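Long-range contacts in formiminoglutamase (Trypanosoma cruzi, PDB 4MYK), which hydrolyses N-formimino-L-glutamate to L-glutamate and formamide, working as an arginase-like manganese enzyme: residues G141-D146 with K229-S234; A219-F224 with C265-K270; R179-A184 with G225-N230. The protein carries 1 engineered substitution. One frame throughout, in Å; residues are numbered along the deposited sequence.

The three contacts meet around one helix, 216-227, and the sheet beneath it. Interaction 1 is the buried heart of the sheet, two neighbouring parallel strands joined by backbone bonds and leading into the manganese site. Interaction 2 lies on one face of that sheet and is almost wholly apolar, helix against helix; Ile143 and Phe233 from interaction 1 pack on its underside. Interaction 3 uses the C-terminal end of the same helix and is only partly buried: an arginine collects carbonyl oxygens there, while a small apolar patch lies against the sheet. Interactions 1 and 3 share Lys229 and Asn230, where the chain leaves the helix and enters strand 231-236.

Interaction 1 (G141-D146 with K229-S234); sequences GVINVD and KNTFFS. With MN (manganese (II) ion), chain C.
Gly141 and Phe232 are bonded near the start of a parallel pairing of strand 141-145 with the first part of strand 231-236, whose short segments run within 12° of each other. Phe232 N bonds Gly141 O at 2.9 Å, Ile143 N bonds Phe232 O at 3.1 Å, and Ser234 N and Val145 N continue the series to Ile143 O and Ser234 O.

The apolar contacts divide between the two faces. On one face Ile143 CG2 touches Phe233 CD1 at 3.7 Å, coming in at the ring edge and in its plane, as the two side chains lie side by side. CG2 of Val145 reaches the same ring obliquely, at CE1. Helix 216-227 covers this face, with Leu220 and Phe224 packed on Ile143. On the other face Val142 CG1 lies 4.0 Å from Phe232 CD2, and Ser234 CB, of the ring's own strand, sits over one face of the Phe232 ring, toward its rim; helix 125-135 adds Met132 to that ring.

Polar side chains gather at the C-terminal end of the pair. With OG anti to the backbone N (chi1 -171°), Ser234 meets a water shared with Asn144, which donates to both, 2.8 Å from Asn144 OD1 and 3.0 Å from Ser234 OG. Ser234 OG is also held by Asp278, and Asn144 ND2 by Glu182; a further bond from Asn144 ND2 to Asp146 OD2 is weak.

Just past the strand, Asp146 OD1 binds one of the two manganese ions at 2.2 Å, with a water, His148, Asp236 and Asp238 as further ligands; Asp146 also serves the second manganese, with Asn122 and Asp236. Metal ligands are thus carried at or just past the C-terminal ends of central parallel strands, as in the arginase/deacetylase α/β fold.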
ATOM      1  N   GLY A 141      19.901  13.129 -23.917  1.00 17.58           N
ATOM      2  CA  GLY A 141      19.628  11.872 -23.246  1.00 19.81           C
ATOM      3  C   GLY A 141      18.167  11.789 -22.818  1.00 16.02           C
ATOM      4  O   GLY A 141      17.521  12.805 -22.583  1.00 18.99           O
ATOM      5  N   VAL A 142      17.639  10.576 -22.728  1.00 17.76           N
ATOM      6  CA  VAL A 142      16.233  10.379 -22.372  1.00 18.76           C
ATOM      7  C   VAL A 142      16.040   9.190 -21.421  1.00 17.33           C
ATOM      8  O   VAL A 142      16.560   8.097 -21.661  1.00 16.82           O
ATOM      9  CB  VAL A 142      15.336  10.186 -23.638  1.00 15.89           C
ATOM     10  CG1 VAL A 142      13.854   9.949 -23.249  1.00 19.68           C
ATOM     11  CG2 VAL A 142      15.470  11.368 -24.584  1.00 11.72           C
ATOM     12  N   ILE A 143      15.298   9.416 -20.338  1.00 17.45           N
ATOM     13  CA  ILE A 143      14.875   8.316 -19.471  1.00 18.74           C
ATOM     14  C   ILE A 143      13.347   8.208 -19.377  1.00 19.01           C
ATOM     15  O   ILE A 143      12.655   9.187 -19.072  1.00 17.81           O
ATOM     16  CB  ILE A 143      15.535   8.372 -18.061  1.00 21.65           C
ATOM     17  CG1 ILE A 143      14.986   7.257 -17.162  1.00 16.58           C
ATOM     18  CG2 ILE A 143      15.369   9.751 -17.415  1.00 18.64           C
ATOM     19  CD1 ILE A 143      15.710   7.143 -15.826  1.00 18.07           C
ATOM     20  N   ASN A 144      12.832   7.015 -19.676  1.00 19.61           N
ATOM     21  CA  ASN A 144      11.412   6.713 -19.533  1.00 17.25           C
ATOM     22  C   ASN A 144      11.180   5.876 -18.269  1.00 16.25           C
ATOM     23  O   ASN A 144      11.472   4.673 -18.244  1.00 16.81           O
ATOM     24  CB  ASN A 144      10.879   5.995 -20.798  1.00 20.50           C
ATOM     25  CG  ASN A 144       9.377   5.680 -20.735  1.00 17.03           C
ATOM     26  OD1 ASN A 144       8.599   6.381 -20.088  1.00 19.40           O
ATOM     27  ND2 ASN A 144       8.973   4.622 -21.416  1.00 19.04           N
ATOM     28  N   VAL A 145      10.686   6.541 -17.222  1.00 14.33           N
ATOM     29  CA  VAL A 145      10.196   5.881 -16.014  1.00 16.72           C
ATOM     30  C   VAL A 145       8.770   5.407 -16.280  1.00 16.88           C
ATOM     31  O   VAL A 145       7.843   6.224 -16.413  1.00 14.77           O
ATOM     32  CB  VAL A 145      10.189   6.829 -14.786  1.00 15.62           C
ATOM     33  CG1 VAL A 145       9.726   6.074 -13.517  1.00 13.00           C
ATOM     34  CG2 VAL A 145      11.568   7.455 -14.585  1.00 12.21           C
ATOM     35  N   ASP A 146       8.599   4.090 -16.357  1.00 14.79           N
ATOM     36  CA  ASP A 146       7.377   3.538 -16.895  1.00 14.72           C
ATOM     37  C   ASP A 146       7.367   2.046 -16.642  1.00 15.59           C
ATOM     38  O   ASP A 146       8.365   1.374 -16.891  1.00 15.12           O
ATOM     39  CB  ASP A 146       7.338   3.819 -18.393  1.00 15.74           C
ATOM     40  CG  ASP A 146       5.978   3.634 -18.982  1.00 18.71           C
ATOM     41  OD1 ASP A 146       5.092   3.089 -18.292  1.00 16.12           O
ATOM     42  OD2 ASP A 146       5.800   4.044 -20.142  1.00 18.13           O
ATOM     43  N   LYS A 229      24.213  14.275 -20.673  1.00 23.26           N
ATOM     44  CA  LYS A 229      23.877  15.681 -20.847  1.00 19.82           C
ATOM     45  C   LYS A 229      22.461  15.856 -21.369  1.00 21.77           C
ATOM     46  O   LYS A 229      21.957  15.014 -22.114  1.00 18.90           O
ATOM     47  CB  LYS A 229      24.848  16.354 -21.808  1.00 20.61           C
ATOM     48  CG  LYS A 229      26.296  16.211 -21.426  1.00 24.68           C
ATOM     49  CD  LYS A 229      27.019  17.529 -21.584  1.00 30.62           C
ATOM     50  CE  LYS A 229      26.570  18.270 -22.837  1.00 32.77           C
ATOM     51  NZ  LYS A 229      27.244  19.600 -23.001  1.00 41.73           N
ATOM     52  N   ASN A 230      21.825  16.954 -20.973  1.00 19.59           N
ATOM     53  CA  ASN A 230      20.565  17.351 -21.573  1.00 20.01           C
ATOM     54  C   ASN A 230      19.542  16.238 -21.483  1.00 20.93           C
ATOM     55  O   ASN A 230      18.925  15.854 -22.478  1.00 20.77           O
ATOM     56  CB  ASN A 230      20.788  17.752 -23.032  1.00 20.61           C
ATOM     57  CG  ASN A 230      21.814  18.852 -23.173  1.00 21.40           C
ATOM     58  OD1 ASN A 230      21.821  19.812 -22.401  1.00 21.79           O
ATOM     59  ND2 ASN A 230      22.693  18.720 -24.154  1.00 23.56           N
ATOM     60  N   THR A 231      19.375  15.728 -20.269  1.00 20.04           N
ATOM     61  CA  THR A 231      18.466  14.625 -20.009  1.00 16.08           C
ATOM     62  C   THR A 231      17.004  15.067 -19.849  1.00 17.43           C
ATOM     63  O   THR A 231      16.688  15.999 -19.109  1.00 19.28           O
ATOM     64  CB  THR A 231      18.918  13.835 -18.788  1.00 17.84           C
ATOM     65  OG1 THR A 231      20.177  13.224 -19.071  1.00 20.21           O
ATOM     66  CG2 THR A 231      17.928  12.759 -18.464  1.00 15.24           C
ATOM     67  N   PHE A 232      16.135  14.388 -20.594  1.00 18.66           N
ATOM     68  CA  PHE A 232      14.686  14.530 -20.518  1.00 17.06           C
ATOM     69  C   PHE A 232      14.194  13.514 -19.487  1.00 17.22           C
ATOM     70  O   PHE A 232      14.303  12.304 -19.705  1.00 17.43           O
ATOM     71  CB  PHE A 232      14.085  14.253 -21.908  1.00 13.03           C
ATOM     72  CG  PHE A 232      12.591  14.138 -21.929  1.00 14.67           C
ATOM     73  CD1 PHE A 232      11.806  14.680 -20.916  1.00 16.83           C
ATOM     74  CD2 PHE A 232      11.956  13.494 -22.978  1.00 18.10           C
ATOM     75  CE1 PHE A 232      10.417  14.570 -20.950  1.00 15.94           C
ATOM     76  CE2 PHE A 232      10.565  13.388 -23.014  1.00 17.94           C
ATOM     77  CZ  PHE A 232       9.802  13.927 -21.991  1.00 16.32           C
ATOM     78  N   PHE A 233      13.680  14.013 -18.362  1.00 17.26           N
ATOM     79  CA  PHE A 233      13.202  13.159 -17.274  1.00 15.63           C
ATOM     80  C   PHE A 233      11.703  12.939 -17.437  1.00 15.76           C
ATOM     81  O   PHE A 233      10.898  13.791 -17.069  1.00 14.08           O
ATOM     82  CB  PHE A 233      13.536  13.782 -15.912  1.00 17.14           C
ATOM     83  CG  PHE A 233      13.263  12.873 -14.732  1.00 23.12           C
ATOM     84  CD1 PHE A 233      13.804  11.590 -14.674  1.00 19.22           C
ATOM     85  CD2 PHE A 233      12.482  13.312 -13.663  1.00 18.49           C
ATOM     86  CE1 PHE A 233      13.547  10.760 -13.578  1.00 14.76           C
ATOM     87  CE2 PHE A 233      12.237  12.488 -12.577  1.00 14.61           C
ATOM     88  CZ  PHE A 233      12.769  11.217 -12.538  1.00 13.62           C
ATOM     89  N   SER A 234      11.351  11.791 -18.014  1.00 14.55           N
ATOM     90  CA  SER A 234       9.967  11.468 -18.370  1.00 15.74           C
ATOM     91  C   SER A 234       9.385  10.473 -17.372  1.00 14.93           C
ATOM     92  O   SER A 234       9.819   9.317 -17.304  1.00 16.37           O
ATOM     93  CB  SER A 234       9.901  10.886 -19.788  1.00 16.06           C
ATOM     94  OG  SER A 234       8.564  10.763 -20.247  1.00 17.51           O
TER
HETATM   95 MN    MN C 401       2.919   3.220 -18.378  1.00 19.09          MN
HETATM   96  O   HOH W   1       6.783   8.445 -19.514  1.00 20.61           O
HETATM   97  O   HOH W   2       2.272   3.425 -20.683  1.00 20.34           O

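Interaction 2 (A219-F224 with C265-K270); sequences ALEDAF and CFLAGK
Leu267 reaches across to Leu220 and Glu221, joining two helices that lie on one face of the parallel sheet in the arginase/deacetylase α/β fold. The segments of helices 216-227 and 258-270 run broadly the same way, crossing at -34° with their axes 10.5 Å apart; contact is made mainly by side chains, with no hydrogen bond between the segments.

The tight part is the end of Leu267. Its CD2 lies 3.8 Å from Leu220 CG, the two leucines sliding past each other in opposite directions, and 3.6 Å from Glu221 CG, whose side chain crosses that of Leu267 at about a right angle. Toward the sheet, Phe224 turns the edge of its ring to Leu267 CG, while Phe224 CE2 meets Ala268 CA at 3.9 Å. Phe233 of strand 231-236 lies beneath, touching Leu220 and Ala268.

The solvent side is much looser. Only the aliphatic part of Glu221 packs closely; its chain runs on extended beyond CG, and Glu221 OE2 stays 6.6 Å from Lys270 NZ, too far for a salt bridge. Within helix 216-227 itself, Leu220 O sits 3.5 Å above the plane of the Phe224 ring, displaced toward its rim.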
ATOM      1  N   ALA A 219      19.844   3.512  -8.465  1.00 17.45           N
ATOM      2  CA  ALA A 219      19.559   3.001  -9.791  1.00 16.76           C
ATOM      3  C   ALA A 219      19.363   4.156 -10.766  1.00 18.90           C
ATOM      4  O   ALA A 219      19.842   4.105 -11.892  1.00 17.14           O
ATOM      5  CB  ALA A 219      18.314   2.126  -9.754  1.00 18.12           C
ATOM      6  N   LEU A 220      18.651   5.192 -10.324  1.00 16.65           N
ATOM      7  CA  LEU A 220      18.421   6.386 -11.143  1.00 18.61           C
ATOM      8  C   LEU A 220      19.694   7.219 -11.366  1.00 18.98           C
ATOM      9  O   LEU A 220      19.841   7.868 -12.390  1.00 18.67           O
ATOM     10  CB  LEU A 220      17.328   7.264 -10.533  1.00 16.93           C
ATOM     11  CG  LEU A 220      16.974   8.515 -11.337  1.00 16.79           C
ATOM     12  CD1 LEU A 220      16.478   8.133 -12.706  1.00 16.20           C
ATOM     13  CD2 LEU A 220      15.928   9.306 -10.620  1.00 18.00           C
ATOM     14  N   GLU A 221      20.610   7.211 -10.406  1.00 18.23           N
ATOM     15  CA  GLU A 221      21.918   7.822 -10.616  1.00 20.48           C
ATOM     16  C   GLU A 221      22.608   7.133 -11.776  1.00 20.14           C
ATOM     17  O   GLU A 221      23.119   7.775 -12.698  1.00 20.04           O
ATOM     18  CB  GLU A 221      22.770   7.716  -9.356  1.00 21.86           C
ATOM     19  CG  GLU A 221      22.382   8.737  -8.306  1.00 24.78           C
ATOM     20  CD  GLU A 221      23.047   8.492  -6.965  1.00 32.42           C
ATOM     21  OE1 GLU A 221      23.618   7.398  -6.766  1.00 32.78           O
ATOM     22  OE2 GLU A 221      22.981   9.397  -6.107  1.00 32.60           O
ATOM     23  N   ASP A 222      22.607   5.811 -11.727  1.00 17.75           N
ATOM     24  CA  ASP A 222      23.162   5.008 -12.801  1.00 18.94           C
ATOM     25  C   ASP A 222      22.544   5.434 -14.129  1.00 17.20           C
ATOM     26  O   ASP A 222      23.252   5.593 -15.130  1.00 20.65           O
ATOM     27  CB  ASP A 222      22.910   3.510 -12.541  1.00 19.20           C
ATOM     28  CG  ASP A 222      23.791   2.935 -11.414  1.00 21.26           C
ATOM     29  OD1 ASP A 222      24.574   3.688 -10.803  1.00 21.89           O
ATOM     30  OD2 ASP A 222      23.698   1.721 -11.141  1.00 22.22           O
ATOM     31  N   ALA A 223      21.224   5.620 -14.127  1.00 16.41           N
ATOM     32  CA  ALA A 223      20.479   5.975 -15.333  1.00 17.59           C
ATOM     33  C   ALA A 223      20.920   7.324 -15.920  1.00 19.03           C
ATOM     34  O   ALA A 223      21.056   7.457 -17.138  1.00 18.26           O
ATOM     35  CB  ALA A 223      18.958   5.956 -15.066  1.00 13.11           C
ATOM     36  N   PHE A 224      21.147   8.317 -15.060  1.00 16.33           N
ATOM     37  CA  PHE A 224      21.632   9.624 -15.531  1.00 20.52           C
ATOM     38  C   PHE A 224      23.086   9.568 -16.031  1.00 20.62           C
ATOM     39  O   PHE A 224      23.521  10.402 -16.831  1.00 20.90           O
ATOM     40  CB  PHE A 224      21.497  10.690 -14.445  1.00 18.03           C
ATOM     41  CG  PHE A 224      20.084  11.028 -14.110  1.00 20.09           C
ATOM     42  CD1 PHE A 224      19.098  10.948 -15.077  1.00 17.24           C
ATOM     43  CD2 PHE A 224      19.737  11.438 -12.825  1.00 19.46           C
ATOM     44  CE1 PHE A 224      17.790  11.271 -14.768  1.00 20.24           C
ATOM     45  CE2 PHE A 224      18.423  11.757 -12.511  1.00 16.91           C
ATOM     46  CZ  PHE A 224      17.455  11.679 -13.483  1.00 17.60           C
ATOM     47  N   CYS A 265      12.444  12.127  -7.865  1.00 14.90           N
ATOM     48  CA  CYS A 265      12.190  13.481  -8.344  1.00 14.70           C
ATOM     49  C   CYS A 265      13.157  14.503  -7.727  1.00 16.33           C
ATOM     50  O   CYS A 265      13.621  15.409  -8.414  1.00 14.50           O
ATOM     51  CB  CYS A 265      10.731  13.873  -8.106  1.00 16.23           C
ATOM     52  SG  CYS A 265       9.622  13.038  -9.245  1.00 14.39           S
ATOM     53  N   PHE A 266      13.469  14.333  -6.443  1.00 15.69           N
ATOM     54  CA  PHE A 266      14.467  15.173  -5.791  1.00 15.68           C
ATOM     55  C   PHE A 266      15.843  15.033  -6.461  1.00 18.76           C
ATOM     56  O   PHE A 266      16.520  16.031  -6.714  1.00 18.08           O
ATOM     57  CB  PHE A 266      14.569  14.843  -4.308  1.00 16.21           C
ATOM     58  CG  PHE A 266      15.393  15.838  -3.519  1.00 19.95           C
ATOM     59  CD1 PHE A 266      16.773  15.723  -3.452  1.00 20.99           C
ATOM     60  CD2 PHE A 266      14.783  16.886  -2.848  1.00 17.39           C
ATOM     61  CE1 PHE A 266      17.527  16.641  -2.725  1.00 23.85           C
ATOM     62  CE2 PHE A 266      15.531  17.800  -2.122  1.00 21.26           C
ATOM     63  CZ  PHE A 266      16.900  17.682  -2.064  1.00 18.90           C
ATOM     64  N   LEU A 267      16.257  13.800  -6.744  1.00 18.98           N
ATOM     65  CA  LEU A 267      17.535  13.574  -7.417  1.00 19.87           C
ATOM     66  C   LEU A 267      17.550  14.299  -8.757  1.00 19.71           C
ATOM     67  O   LEU A 267      18.465  15.065  -9.038  1.00 20.56           O
ATOM     68  CB  LEU A 267      17.809  12.070  -7.606  1.00 19.35           C
ATOM     69  CG  LEU A 267      19.065  11.614  -8.372  1.00 20.89           C
ATOM     70  CD1 LEU A 267      20.342  12.049  -7.675  1.00 18.83           C
ATOM     71  CD2 LEU A 267      19.050  10.096  -8.558  1.00 20.47           C
ATOM     72  N   ALA A 268      16.524  14.055  -9.569  1.00 16.88           N
ATOM     73  CA  ALA A 268      16.385  14.691 -10.872  1.00 17.23           C
ATOM     74  C   ALA A 268      16.520  16.209 -10.765  1.00 17.97           C
ATOM     75  O   ALA A 268      17.183  16.852 -11.585  1.00 17.89           O
ATOM     76  CB  ALA A 268      15.043  14.310 -11.500  1.00 14.98           C
ATOM     77  N   GLY A 269      15.880  16.775  -9.747  1.00 15.80           N
ATOM     78  CA  GLY A 269      15.881  18.214  -9.541  1.00 20.84           C
ATOM     79  C   GLY A 269      17.259  18.780  -9.252  1.00 19.21           C
ATOM     80  O   GLY A 269      17.627  19.833  -9.775  1.00 22.30           O
ATOM     81  N   LYS A 270      18.023  18.080  -8.420  1.00 20.04           N
ATOM     82  CA  LYS A 270      19.368  18.521  -8.053  1.00 19.80           C
ATOM     83  C   LYS A 270      20.406  18.181  -9.132  1.00 20.32           C
ATOM     84  O   LYS A 270      21.542  18.659  -9.083  1.00 22.09           O
ATOM     85  CB  LYS A 270      19.777  17.908  -6.711  1.00 20.79           C
ATOM     86  CG  LYS A 270      20.063  16.429  -6.780  1.00 20.60           C
ATOM     87  CD  LYS A 270      20.211  15.853  -5.401  1.00 25.62           C
ATOM     88  CE  LYS A 270      21.352  16.513  -4.655  1.00 28.68           C
ATOM     89  NZ  LYS A 270      22.667  15.874  -4.968  1.00 38.44           N
TER

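Interaction 3 (R179-A184 with G225-N230); sequences RFVEFA and GLTGKN
Thr227 O, at the end of helix 216-227, is gripped twice by Arg179. The stronger bond comes from Arg179 NE at 2.8 Å, with an angle of 147° at the hydrogen; a weak one comes from Arg179 NH2 at 3.3 Å. The same NH2 also lies 2.6 Å from Lys229 O, but the N-H points well aside from that oxygen and the bond is weak. Both carbonyl oxygens meet the guanidinium at its edge, near its plane, with Thr227 O tilted somewhat out of it. The bend of the arginine at chi3 (62°) places NE facing Thr227 O, after CG has passed Leu226 O at 3.5 Å. On the remaining branch, NH1 forms a salt bridge with Asp139, so the group is held on more than one side.

At Gly228 the chain leaves the helix with a positive phi (71°), a value that favours glycine, and Thr227 O and Lys229 O both come within reach of one guanidinium. The hydroxyl of Thr227 bonds that of Thr231, at the start of the next strand.

Deeper in, the contact turns apolar. Val181 CG2 lies 3.9 Å from Leu226 CD1, their side chains crossing at about a right angle, and 4.1 Å from Thr227 CG2. That same threonine methyl rests 3.6 Å from Arg179 O. Helix 216-227 lies in the crossover from strand 204-207 to strand 231-236, and Leu226 reaches back to Met206 on the outer strand.

The chemistry is that of a positive group set against the last helical carbonyl, Thr227 O, and a loop carbonyl, Lys229 O. Their partial negative charge, together with Asp139, would probably favour the arginine cation, which ties the exit of the helix to the entrance of strand 180-185.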
ATOM      1  N   ARG A 179      21.868   6.407 -25.180  1.00 17.99           N
ATOM      2  CA  ARG A 179      21.507   7.376 -24.142  1.00 19.18           C
ATOM      3  C   ARG A 179      20.024   7.327 -23.780  1.00 16.09           C
ATOM      4  O   ARG A 179      19.458   8.289 -23.273  1.00 13.78           O
ATOM      5  CB  ARG A 179      21.963   8.781 -24.536  1.00 18.69           C
ATOM      6  CG  ARG A 179      23.484   8.897 -24.518  1.00 17.78           C
ATOM      7  CD  ARG A 179      23.967  10.206 -25.090  1.00 17.49           C
ATOM      8  NE  ARG A 179      23.496  11.349 -24.322  1.00 18.20           N
ATOM      9  CZ  ARG A 179      23.826  12.605 -24.598  1.00 18.63           C
ATOM     10  NH1 ARG A 179      24.630  12.862 -25.621  1.00 21.98           N
ATOM     11  NH2 ARG A 179      23.359  13.597 -23.856  1.00 20.04           N
ATOM     12  N   PHE A 180      19.420   6.169 -24.029  1.00 20.15           N
ATOM     13  CA  PHE A 180      18.023   5.940 -23.688  1.00 18.82           C
ATOM     14  C   PHE A 180      17.855   4.832 -22.651  1.00 17.80           C
ATOM     15  O   PHE A 180      18.345   3.721 -22.817  1.00 18.42           O
ATOM     16  CB  PHE A 180      17.190   5.649 -24.939  1.00 17.63           C
ATOM     17  CG  PHE A 180      15.770   5.285 -24.641  1.00 16.29           C
ATOM     18  CD1 PHE A 180      14.917   6.199 -24.059  1.00 17.00           C
ATOM     19  CD2 PHE A 180      15.286   4.030 -24.948  1.00 19.26           C
ATOM     20  CE1 PHE A 180      13.605   5.860 -23.781  1.00 18.26           C
ATOM     21  CE2 PHE A 180      13.973   3.691 -24.673  1.00 19.37           C
ATOM     22  CZ  PHE A 180      13.135   4.606 -24.092  1.00 13.92           C
ATOM     23  N   VAL A 181      17.158   5.152 -21.570  1.00 18.62           N
ATOM     24  CA  VAL A 181      16.908   4.178 -20.520  1.00 19.08           C
ATOM     25  C   VAL A 181      15.409   3.995 -20.261  1.00 17.93           C
ATOM     26  O   VAL A 181      14.664   4.964 -20.114  1.00 16.65           O
ATOM     27  CB  VAL A 181      17.627   4.554 -19.209  1.00 19.23           C
ATOM     28  CG1 VAL A 181      17.291   3.554 -18.116  1.00 16.06           C
ATOM     29  CG2 VAL A 181      19.125   4.628 -19.434  1.00 17.64           C
ATOM     30  N   GLU A 182      14.983   2.736 -20.245  1.00 18.18           N
ATOM     31  CA  GLU A 182      13.661   2.355 -19.772  1.00 19.54           C
ATOM     32  C   GLU A 182      13.838   2.023 -18.305  1.00 17.26           C
ATOM     33  O   GLU A 182      14.581   1.110 -17.960  1.00 17.23           O
ATOM     34  CB  GLU A 182      13.155   1.122 -20.518  1.00 20.99           C
ATOM     35  CG  GLU A 182      12.991   1.311 -22.022  1.00 20.93           C
ATOM     36  CD  GLU A 182      11.662   1.946 -22.410  1.00 22.78           C
ATOM     37  OE1 GLU A 182      11.037   2.622 -21.573  1.00 18.39           O
ATOM     38  OE2 GLU A 182      11.238   1.768 -23.571  1.00 30.03           O
ATOM     39  N   PHE A 183      13.169   2.777 -17.444  1.00 16.38           N
ATOM     40  CA  PHE A 183      13.404   2.681 -16.013  1.00 15.92           C
ATOM     41  C   PHE A 183      12.196   2.153 -15.252  1.00 15.02           C
ATOM     42  O   PHE A 183      11.103   2.704 -15.357  1.00 16.60           O
ATOM     43  CB  PHE A 183      13.791   4.047 -15.465  1.00 15.20           C
ATOM     44  CG  PHE A 183      14.410   3.991 -14.111  1.00 15.23           C
ATOM     45  CD1 PHE A 183      13.619   4.038 -12.968  1.00 16.50           C
ATOM     46  CD2 PHE A 183      15.782   3.875 -13.972  1.00 16.08           C
ATOM     47  CE1 PHE A 183      14.185   3.975 -11.714  1.00 13.97           C
ATOM     48  CE2 PHE A 183      16.359   3.813 -12.717  1.00 19.32           C
ATOM     49  CZ  PHE A 183      15.563   3.867 -11.586  1.00 19.16           C
ATOM     50  N   ALA A 184      12.409   1.080 -14.495  1.00 15.85           N
ATOM     51  CA  ALA A 184      11.360   0.457 -13.685  1.00 15.46           C
ATOM     52  C   ALA A 184      10.283  -0.189 -14.540  1.00 16.12           C
ATOM     53  O   ALA A 184       9.120  -0.247 -14.150  1.00 17.47           O
ATOM     54  CB  ALA A 184      10.736   1.466 -12.736  1.00 14.45           C
ATOM     55  N   GLY A 225      23.832   8.586 -15.538  1.00 22.02           N
ATOM     56  CA  GLY A 225      25.167   8.330 -16.034  1.00 20.17           C
ATOM     57  C   GLY A 225      25.109   7.914 -17.485  1.00 20.11           C
ATOM     58  O   GLY A 225      25.944   8.317 -18.285  1.00 23.99           O
ATOM     59  N   LEU A 226      24.107   7.104 -17.812  1.00 17.44           N
ATOM     60  CA  LEU A 226      23.864   6.641 -19.175  1.00 20.43           C
ATOM     61  C   LEU A 226      23.249   7.721 -20.075  1.00 18.09           C
ATOM     62  O   LEU A 226      23.687   7.922 -21.203  1.00 19.44           O
ATOM     63  CB  LEU A 226      22.966   5.394 -19.155  1.00 21.24           C
ATOM     64  CG  LEU A 226      23.565   4.113 -18.564  1.00 18.16           C
ATOM     65  CD1 LEU A 226      22.497   3.082 -18.267  1.00 14.34           C
ATOM     66  CD2 LEU A 226      24.618   3.552 -19.505  1.00 19.70           C
ATOM     67  N   THR A 227      22.229   8.414 -19.585  1.00 17.11           N
ATOM     68  CA  THR A 227      21.605   9.465 -20.376  1.00 19.43           C
ATOM     69  C   THR A 227      22.538  10.677 -20.536  1.00 18.58           C
ATOM     70  O   THR A 227      22.655  11.247 -21.608  1.00 19.83           O
ATOM     71  CB  THR A 227      20.273   9.900 -19.764  1.00 18.61           C
ATOM     72  OG1 THR A 227      20.502  10.406 -18.444  1.00 21.68           O
ATOM     73  CG2 THR A 227      19.316   8.719 -19.685  1.00 16.16           C
ATOM     74  N   GLY A 228      23.198  11.071 -19.457  1.00 20.93           N
ATOM     75  CA  GLY A 228      24.173  12.145 -19.524  1.00 20.85           C
ATOM     76  C   GLY A 228      23.617  13.539 -19.740  1.00 20.21           C
ATOM     77  O   GLY A 228      22.680  13.958 -19.066  1.00 20.37           O
ATOM     78  N   LYS A 229      24.213  14.275 -20.673  1.00 23.26           N
ATOM     79  CA  LYS A 229      23.877  15.681 -20.847  1.00 19.82           C
ATOM     80  C   LYS A 229      22.461  15.856 -21.369  1.00 21.77           C
ATOM     81  O   LYS A 229      21.957  15.014 -22.114  1.00 18.90           O
ATOM     82  CB  LYS A 229      24.848  16.354 -21.808  1.00 20.61           C
ATOM     83  CG  LYS A 229      26.296  16.211 -21.426  1.00 24.68           C
ATOM     84  CD  LYS A 229      27.019  17.529 -21.584  1.00 30.62           C
ATOM     85  CE  LYS A 229      26.570  18.270 -22.837  1.00 32.77           C
ATOM     86  NZ  LYS A 229      27.244  19.600 -23.001  1.00 41.73           N
ATOM     87  N   ASN A 230      21.825  16.954 -20.973  1.00 19.59           N
ATOM     88  CA  ASN A 230      20.565  17.351 -21.573  1.00 20.01           C
ATOM     89  C   ASN A 230      19.542  16.238 -21.483  1.00 20.93           C
ATOM     90  O   ASN A 230      18.925  15.854 -22.478  1.00 20.77           O
ATOM     91  CB  ASN A 230      20.788  17.752 -23.032  1.00 20.61           C
ATOM     92  CG  ASN A 230      21.814  18.852 -23.173  1.00 21.40           C
ATOM     93  OD1 ASN A 230      21.821  19.812 -22.401  1.00 21.79           O
ATOM     94  ND2 ASN A 230      22.693  18.720 -24.154  1.00 23.56           N
TER